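Side-chain contacts in U4/U6 snRNA-associated-splicing factor PRP24 (Saccharomyces cerevisiae, PDB 4N0T), which binds U6 snRNA through its RNA recognition motifs and acts as a recycling factor of the spliceosome, annealing U6 and U4 snRNA: residues D289-P293 and S294-Q298; R183-S186 and T187-D191. One frame throughout, in Å; residues are numbered along the deposited sequence.

Contact 1. Residues D289-P293 and S294-Q298; sequences DKVSP and SLICQ. With nucleotides of chain B.
Ser-292 points its hydroxyl at Leu-295, in the first turn of the helix that follows. Its CB lies 3.9 Å from Ser-294 N. From there OG sits between the backbone N and the carbonyl carbon (chi1 71°), which brings it to the N-H of Leu-295. Ser-292 OG accepts from Leu-295 N at 3.2 Å, with an N-H...O angle of 154°. Pro-94 O, from RRM 2, is a weak second partner of the same hydroxyl. Ser-292 O accepts from Ile-296 N at 3.1 Å. Ser-292 is thus the N-cap of helix 293-302, the first long helix of the occluded RNA recognition motif, and Pro-293 is the first helical residue. Pro-293 O accepts from Cys-297 N at 2.8 Å. Behind the cap, Val-291 CG1 packs on Ile-296 CG1 at 3.7 Å, the two side chains crossing at about a right angle. Val-291 CG1 also meets Leu-295 CD2 at 4.1 Å. Ile-296 continues inward onto Ile-314, Ala-323 and Ile-325 of the sheet. Three residues before the cap, Asp-289 OD2 accepts from N6 of A22 of chain B at 2.9 Å. Ser-119 OG shares that carboxylate oxygen.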
loop_
_atom_site.group_PDB
_atom_site.type_symbol
_atom_site.label_atom_id
_atom_site.label_comp_id
_atom_site.label_asym_id
_atom_site.label_seq_id
_atom_site.Cartn_x
_atom_site.Cartn_y
_atom_site.Cartn_z
ATOM N N ASP A 289 3.804 6.184 7.824
ATOM C CA ASP A 289 2.898 6.157 6.679
ATOM C C ASP A 289 2.785 4.782 5.987
ATOM O O ASP A 289 2.055 4.643 4.991
ATOM C CB ASP A 289 3.211 7.302 5.695
ATOM C CG ASP A 289 4.416 7.029 4.803
ATOM O OD1 ASP A 289 5.132 6.016 4.988
ATOM O OD2 ASP A 289 4.649 7.869 3.899
ATOM N N LYS A 290 3.471 3.768 6.515
ATOM C CA LYS A 290 3.329 2.420 5.959
ATOM C C LYS A 290 2.238 1.620 6.671
ATOM O O LYS A 290 1.879 0.523 6.230
ATOM C CB LYS A 290 4.672 1.669 6.010
ATOM C CG LYS A 290 5.743 2.304 5.112
ATOM C CD LYS A 290 7.022 1.472 5.089
ATOM C CE LYS A 290 8.188 2.209 4.431
ATOM N NZ LYS A 290 7.876 2.708 3.074
ATOM N N VAL A 291 1.708 2.191 7.753
ATOM C CA VAL A 291 0.756 1.526 8.645
ATOM C C VAL A 291 -0.679 1.649 8.146
ATOM O O VAL A 291 -1.190 2.756 8.012
ATOM C CB VAL A 291 0.826 2.139 10.057
ATOM C CG1 VAL A 291 -0.275 1.582 10.947
ATOM C CG2 VAL A 291 2.192 1.875 10.678
ATOM N N SER A 292 -1.330 0.516 7.882
ATOM C CA SER A 292 -2.701 0.535 7.349
ATOM C C SER A 292 -3.764 0.582 8.447
ATOM O O SER A 292 -3.508 0.221 9.602
ATOM C CB SER A 292 -2.939 -0.703 6.483
ATOM O OG SER A 292 -3.016 -1.862 7.294
ATOM N N PRO A 293 -4.979 1.002 8.089
ATOM C CA PRO A 293 -6.108 0.917 9.021
ATOM C C PRO A 293 -6.293 -0.491 9.574
ATOM O O PRO A 293 -6.630 -0.634 10.758
ATOM C CB PRO A 293 -7.297 1.295 8.141
ATOM C CG PRO A 293 -6.711 2.281 7.183
ATOM C CD PRO A 293 -5.327 1.748 6.869
ATOM N N SER A 294 -6.068 -1.515 8.747
ATOM C CA SER A 294 -6.214 -2.895 9.221
ATOM C C SER A 294 -5.225 -3.227 10.330
ATOM O O SER A 294 -5.568 -3.931 11.273
ATOM C CB SER A 294 -6.057 -3.903 8.083
ATOM O OG SER A 294 -7.095 -3.712 7.136
ATOM N N LEU A 295 -4.000 -2.728 10.213
ATOM C CA LEU A 295 -3.001 -2.975 11.238
ATOM C C LEU A 295 -3.394 -2.267 12.545
ATOM O O LEU A 295 -3.240 -2.816 13.647
ATOM C CB LEU A 295 -1.632 -2.506 10.747
ATOM C CG LEU A 295 -0.450 -2.937 11.606
ATOM C CD1 LEU A 295 -0.358 -4.453 11.612
ATOM C CD2 LEU A 295 0.843 -2.325 11.089
ATOM N N ILE A 296 -3.914 -1.052 12.425
ATOM C CA ILE A 296 -4.355 -0.296 13.593
ATOM C C ILE A 296 -5.542 -0.977 14.260
ATOM O O ILE A 296 -5.609 -1.070 15.489
ATOM C CB ILE A 296 -4.742 1.139 13.199
ATOM C CG1 ILE A 296 -3.499 1.890 12.714
ATOM C CG2 ILE A 296 -5.411 1.855 14.375
ATOM C CD1 ILE A 296 -3.805 3.246 12.082
ATOM N N CYS A 297 -6.469 -1.472 13.448
ATOM C CA CYS A 297 -7.648 -2.175 13.953
ATOM C C CYS A 297 -7.226 -3.407 14.761
ATOM O O CYS A 297 -7.745 -3.676 15.857
ATOM C CB CYS A 297 -8.541 -2.589 12.782
ATOM S SG CYS A 297 -10.132 -3.298 13.269
ATOM N N GLN A 298 -6.266 -4.143 14.222
ATOM C CA GLN A 298 -5.753 -5.338 14.885
ATOM C C GLN A 298 -5.140 -4.993 16.245
ATOM O O GLN A 298 -5.395 -5.674 17.248
ATOM C CB GLN A 298 -4.731 -6.022 13.982
ATOM C CG GLN A 298 -4.009 -7.183 14.613
ATOM C CD GLN A 298 -2.983 -7.785 13.677
ATOM O OE1 GLN A 298 -3.300 -8.660 12.867
ATOM N NE2 GLN A 298 -1.746 -7.312 13.774
ATOM P P A B 22 6.511 4.201 -2.510
ATOM O OP1 A B 22 6.491 4.175 -1.027
ATOM O OP2 A B 22 5.277 4.464 -3.282
ATOM O "O5'" A B 22 7.621 5.269 -2.892
ATOM C "C5'" A B 22 7.536 6.035 -4.090
ATOM C "C4'" A B 22 8.461 7.216 -3.989
ATOM O "O4'" A B 22 7.958 8.089 -2.941
ATOM C "C3'" A B 22 9.885 6.838 -3.585
ATOM O "O3'" A B 22 10.818 7.699 -4.223
ATOM C "C2'" A B 22 9.899 7.091 -2.081
ATOM O "O2'" A B 22 11.173 7.389 -1.546
ATOM C "C1'" A B 22 8.948 8.271 -1.950
ATOM N N9 A B 22 8.295 8.313 -0.644
ATOM C C8 A B 22 7.501 7.363 -0.058
ATOM N N7 A B 22 7.088 7.690 1.143
ATOM C C5 A B 22 7.655 8.937 1.364
ATOM C C6 A B 22 7.602 9.826 2.450
ATOM N N6 A B 22 6.919 9.590 3.573
ATOM N N1 A B 22 8.288 10.983 2.335
ATOM C C2 A B 22 8.971 11.225 1.209
ATOM N N3 A B 22 9.098 10.472 0.121
ATOM C C4 A B 22 8.405 9.329 0.268
#

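Contact 2. Residues R183-S186 and T187-D191. With nucleotides of chain B.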
loop_
_atom_site.group_PDB
_atom_site.type_symbol
_atom_site.label_atom_id
_atom_site.label_comp_id
_atom_site.label_asym_id
_atom_site.label_seq_id
_atom_site.Cartn_x
_atom_site.Cartn_y
_atom_site.Cartn_z
ATOM N N ARG A 183 -24.936 10.535 -14.168
ATOM C CA ARG A 183 -25.683 10.837 -12.949
ATOM C C ARG A 183 -27.013 11.484 -13.290
ATOM O O ARG A 183 -27.171 12.063 -14.358
ATOM C CB ARG A 183 -24.871 11.758 -12.018
ATOM C CG ARG A 183 -23.677 11.035 -11.394
ATOM C CD ARG A 183 -22.792 11.958 -10.548
ATOM N NE ARG A 183 -21.995 12.880 -11.360
ATOM C CZ ARG A 183 -20.953 13.561 -10.879
ATOM N NH1 ARG A 183 -20.617 13.433 -9.600
ATOM N NH2 ARG A 183 -20.264 14.383 -11.667
ATOM N N ASN A 184 -27.940 11.355 -12.347
ATOM C CA ASN A 184 -29.267 11.955 -12.416
ATOM C C ASN A 184 -30.153 11.349 -13.476
ATOM O O ASN A 184 -31.037 12.014 -14.006
ATOM C CB ASN A 184 -29.178 13.473 -12.574
ATOM C CG ASN A 184 -28.640 14.146 -11.336
ATOM O OD1 ASN A 184 -28.649 13.560 -10.231
ATOM N ND2 ASN A 184 -28.141 15.377 -11.503
ATOM N N LEU A 185 -29.934 10.075 -13.778
ATOM C CA LEU A 185 -30.898 9.352 -14.598
ATOM C C LEU A 185 -32.174 9.164 -13.785
ATOM O O LEU A 185 -32.124 9.079 -12.560
ATOM C CB LEU A 185 -30.326 7.982 -14.956
ATOM C CG LEU A 185 -29.156 7.956 -15.943
ATOM C CD1 LEU A 185 -28.411 6.609 -15.831
ATOM C CD2 LEU A 185 -29.653 8.164 -17.371
ATOM N N SER A 186 -33.327 9.096 -14.450
ATOM C CA SER A 186 -34.535 8.663 -13.748
ATOM C C SER A 186 -34.543 7.140 -13.720
ATOM O O SER A 186 -33.801 6.510 -14.471
ATOM C CB SER A 186 -35.771 9.149 -14.487
ATOM O OG SER A 186 -35.776 8.649 -15.813
ATOM N N THR A 187 -35.396 6.543 -12.889
ATOM C CA THR A 187 -35.513 5.081 -12.881
ATOM C C THR A 187 -35.915 4.550 -14.254
ATOM O O THR A 187 -35.411 3.521 -14.696
ATOM C CB THR A 187 -36.496 4.563 -11.819
ATOM O OG1 THR A 187 -37.760 5.211 -11.990
ATOM C CG2 THR A 187 -35.971 4.824 -10.411
ATOM N N GLU A 188 -36.816 5.259 -14.932
ATOM C CA GLU A 188 -37.231 4.878 -16.279
ATOM C C GLU A 188 -36.051 4.795 -17.258
ATOM O O GLU A 188 -36.026 3.930 -18.135
ATOM C CB GLU A 188 -38.314 5.837 -16.808
ATOM C CG GLU A 188 -38.256 6.102 -18.312
ATOM C CD GLU A 188 -39.596 6.526 -18.903
ATOM O OE1 GLU A 188 -40.158 7.552 -18.456
ATOM O OE2 GLU A 188 -40.086 5.830 -19.823
ATOM N N LEU A 189 -35.066 5.675 -17.084
ATOM C CA LEU A 189 -33.923 5.753 -17.990
ATOM C C LEU A 189 -32.776 4.847 -17.570
ATOM O O LEU A 189 -31.798 4.699 -18.306
ATOM C CB LEU A 189 -33.397 7.191 -18.053
ATOM C CG LEU A 189 -34.335 8.225 -18.678
ATOM C CD1 LEU A 189 -33.736 9.620 -18.536
ATOM C CD2 LEU A 189 -34.606 7.909 -20.142
ATOM N N LEU A 190 -32.884 4.274 -16.375
ATOM C CA LEU A 190 -31.835 3.405 -15.848
ATOM C C LEU A 190 -31.969 2.042 -16.502
ATOM O O LEU A 190 -32.443 1.080 -15.899
ATOM C CB LEU A 190 -31.920 3.307 -14.324
ATOM C CG LEU A 190 -30.723 2.638 -13.638
ATOM C CD1 LEU A 190 -29.434 3.464 -13.812
ATOM C CD2 LEU A 190 -31.000 2.396 -12.171
ATOM N N ASP A 191 -31.539 1.976 -17.754
ATOM C CA ASP A 191 -31.768 0.815 -18.591
ATOM C C ASP A 191 -30.557 0.624 -19.485
ATOM O O ASP A 191 -30.206 1.515 -20.268
ATOM C CB ASP A 191 -33.022 1.037 -19.430
ATOM C CG ASP A 191 -33.232 -0.048 -20.451
ATOM O OD1 ASP A 191 -33.796 -1.100 -20.087
ATOM O OD2 ASP A 191 -32.826 0.148 -21.615
ATOM P P A B 62 -16.427 19.547 -11.696
ATOM O OP1 A B 62 -17.007 18.339 -11.045
ATOM O OP2 A B 62 -15.271 19.409 -12.622
ATOM O "O5'" A B 62 -17.581 20.285 -12.506
ATOM C "C5'" A B 62 -18.840 20.555 -11.904
ATOM C "C4'" A B 62 -19.970 20.043 -12.759
ATOM O "O4'" A B 62 -20.025 18.596 -12.677
ATOM C "C3'" A B 62 -21.366 20.503 -12.361
ATOM O "O3'" A B 62 -21.682 21.773 -12.904
ATOM C "C2'" A B 62 -22.251 19.384 -12.895
ATOM O "O2'" A B 62 -22.430 19.537 -14.298
ATOM C "C1'" A B 62 -21.367 18.162 -12.647
ATOM N N9 A B 62 -21.586 17.555 -11.320
ATOM C C8 A B 62 -20.726 17.641 -10.251
ATOM N N7 A B 62 -21.136 17.001 -9.185
ATOM C C5 A B 62 -22.351 16.450 -9.576
ATOM C C6 A B 62 -23.283 15.651 -8.891
ATOM N N6 A B 62 -23.140 15.252 -7.622
ATOM N N1 A B 62 -24.389 15.266 -9.575
ATOM C C2 A B 62 -24.526 15.662 -10.839
ATOM N N3 A B 62 -23.719 16.412 -11.590
ATOM C C4 A B 62 -22.631 16.773 -10.890
ATOM P P A B 11 -32.665 10.079 -4.272
ATOM O OP1 A B 11 -32.198 10.539 -5.606
ATOM O OP2 A B 11 -33.735 9.058 -4.210
ATOM O "O5'" A B 11 -31.423 9.608 -3.398
ATOM C "C5'" A B 11 -30.829 8.328 -3.572
ATOM C "C4'" A B 11 -29.354 8.365 -3.246
ATOM O "O4'" A B 11 -28.660 9.047 -4.323
ATOM C "C3'" A B 11 -28.976 9.109 -1.964
ATOM O "O3'" A B 11 -27.798 8.521 -1.416
ATOM C "C2'" A B 11 -28.610 10.495 -2.478
ATOM O "O2'" A B 11 -27.721 11.194 -1.634
ATOM C "C1'" A B 11 -27.949 10.152 -3.808
ATOM N N9 A B 11 -27.973 11.188 -4.843
ATOM C C8 A B 11 -29.022 11.535 -5.653
ATOM N N7 A B 11 -28.706 12.449 -6.538
ATOM C C5 A B 11 -27.362 12.695 -6.322
ATOM C C6 A B 11 -26.444 13.557 -6.946
ATOM N N6 A B 11 -26.754 14.355 -7.971
ATOM N N1 A B 11 -25.171 13.565 -6.488
ATOM C C2 A B 11 -24.863 12.755 -5.464
ATOM N N3 A B 11 -25.634 11.891 -4.799
ATOM C C4 A B 11 -26.892 11.914 -5.286
ATOM P P C B 63 -22.619 22.805 -12.099
ATOM O OP1 C B 63 -22.714 24.026 -12.932
ATOM O OP2 C B 63 -22.203 22.866 -10.679
ATOM O "O5'" C B 63 -24.049 22.111 -12.122
ATOM C "C5'" C B 63 -24.700 21.841 -13.347
ATOM C "C4'" C B 63 -25.952 21.048 -13.113
ATOM O "O4'" C B 63 -25.620 19.734 -12.587
ATOM C "C3'" C B 63 -26.892 21.614 -12.068
ATOM O "O3'" C B 63 -27.651 22.717 -12.530
ATOM C "C2'" C B 63 -27.723 20.393 -11.700
ATOM O "O2'" C B 63 -28.669 20.118 -12.728
ATOM C "C1'" C B 63 -26.653 19.297 -11.724
ATOM N N1 C B 63 -26.077 19.028 -10.383
ATOM C C2 C B 63 -26.799 18.211 -9.508
ATOM O O2 C B 63 -27.890 17.766 -9.914
ATOM N N3 C B 63 -26.309 17.932 -8.274
ATOM C C4 C B 63 -25.121 18.446 -7.909
ATOM N N4 C B 63 -24.643 18.165 -6.695
ATOM C C5 C B 63 -24.365 19.284 -8.780
ATOM C C6 C B 63 -24.868 19.547 -9.998
#
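Leu-185 and Ser-186 meet Leu-189 and Leu-190 where strand 179-185 runs out into the following loop. This is the tight part. Ser-186 OG comes within 3.2 Å of Leu-189 CG. Ser-186 O and OG both accept from Leu-189 N, at 3.0 and 3.3 Å, but both bonds are weak. Leu-185 CD2 touches Leu-189 CB at 3.9 Å. Leu-190 CG lies opposite the backbone N (chi1 -169°), which carries its CD1 to Leu-185 CD1; the side chains cross near a right angle. Leu-190 also touches Cys-222, and Leu-185 adds Ala-224, Leu-245 and Ile-250. The loose side is Glu-188, exposed, its carboxylate leading away from the strand. Strand 179-185 is the first and central strand of the RRM 3 sheet. Asn-184 and Leu-185 both face Cys-222 in a G1 beta bulge. The strand end also meets RNA. Asn-184 ND2 donates to O2 of C63 of chain B at 2.9 Å, and its OD1 takes a weak bond from N6 of A11 of chain B. A62 of chain B lies over one face of the Arg-183 guanidinium, its C5 3.3 Å above the plane. Asp-191 caps helix 192-199 through Leu-194 N.

How the contacts relate
Both contacts lie where the first strand of an RNA recognition motif passes to its first long helix, contact 1 in the occluded motif and contact 2 in RRM 3. Their centres are 39 Å apart and they do not touch. Each is partly buried, with two buried residues among those that touch. Contact 1 lies nearer the centre of the chain and also borders RRM 2; contact 2 is farther out. Contact 1 includes the helix start, with regular backbone bonds. Contact 2 includes the strand end, stops just short of its helix and relies more on leucine packing. In contact 1 one carboxylate accepts from an adenine amino group. Contact 2 combines a base lying over a guanidinium face with hydrogen bonds of one side-chain amide to two nucleotides, one of them weak.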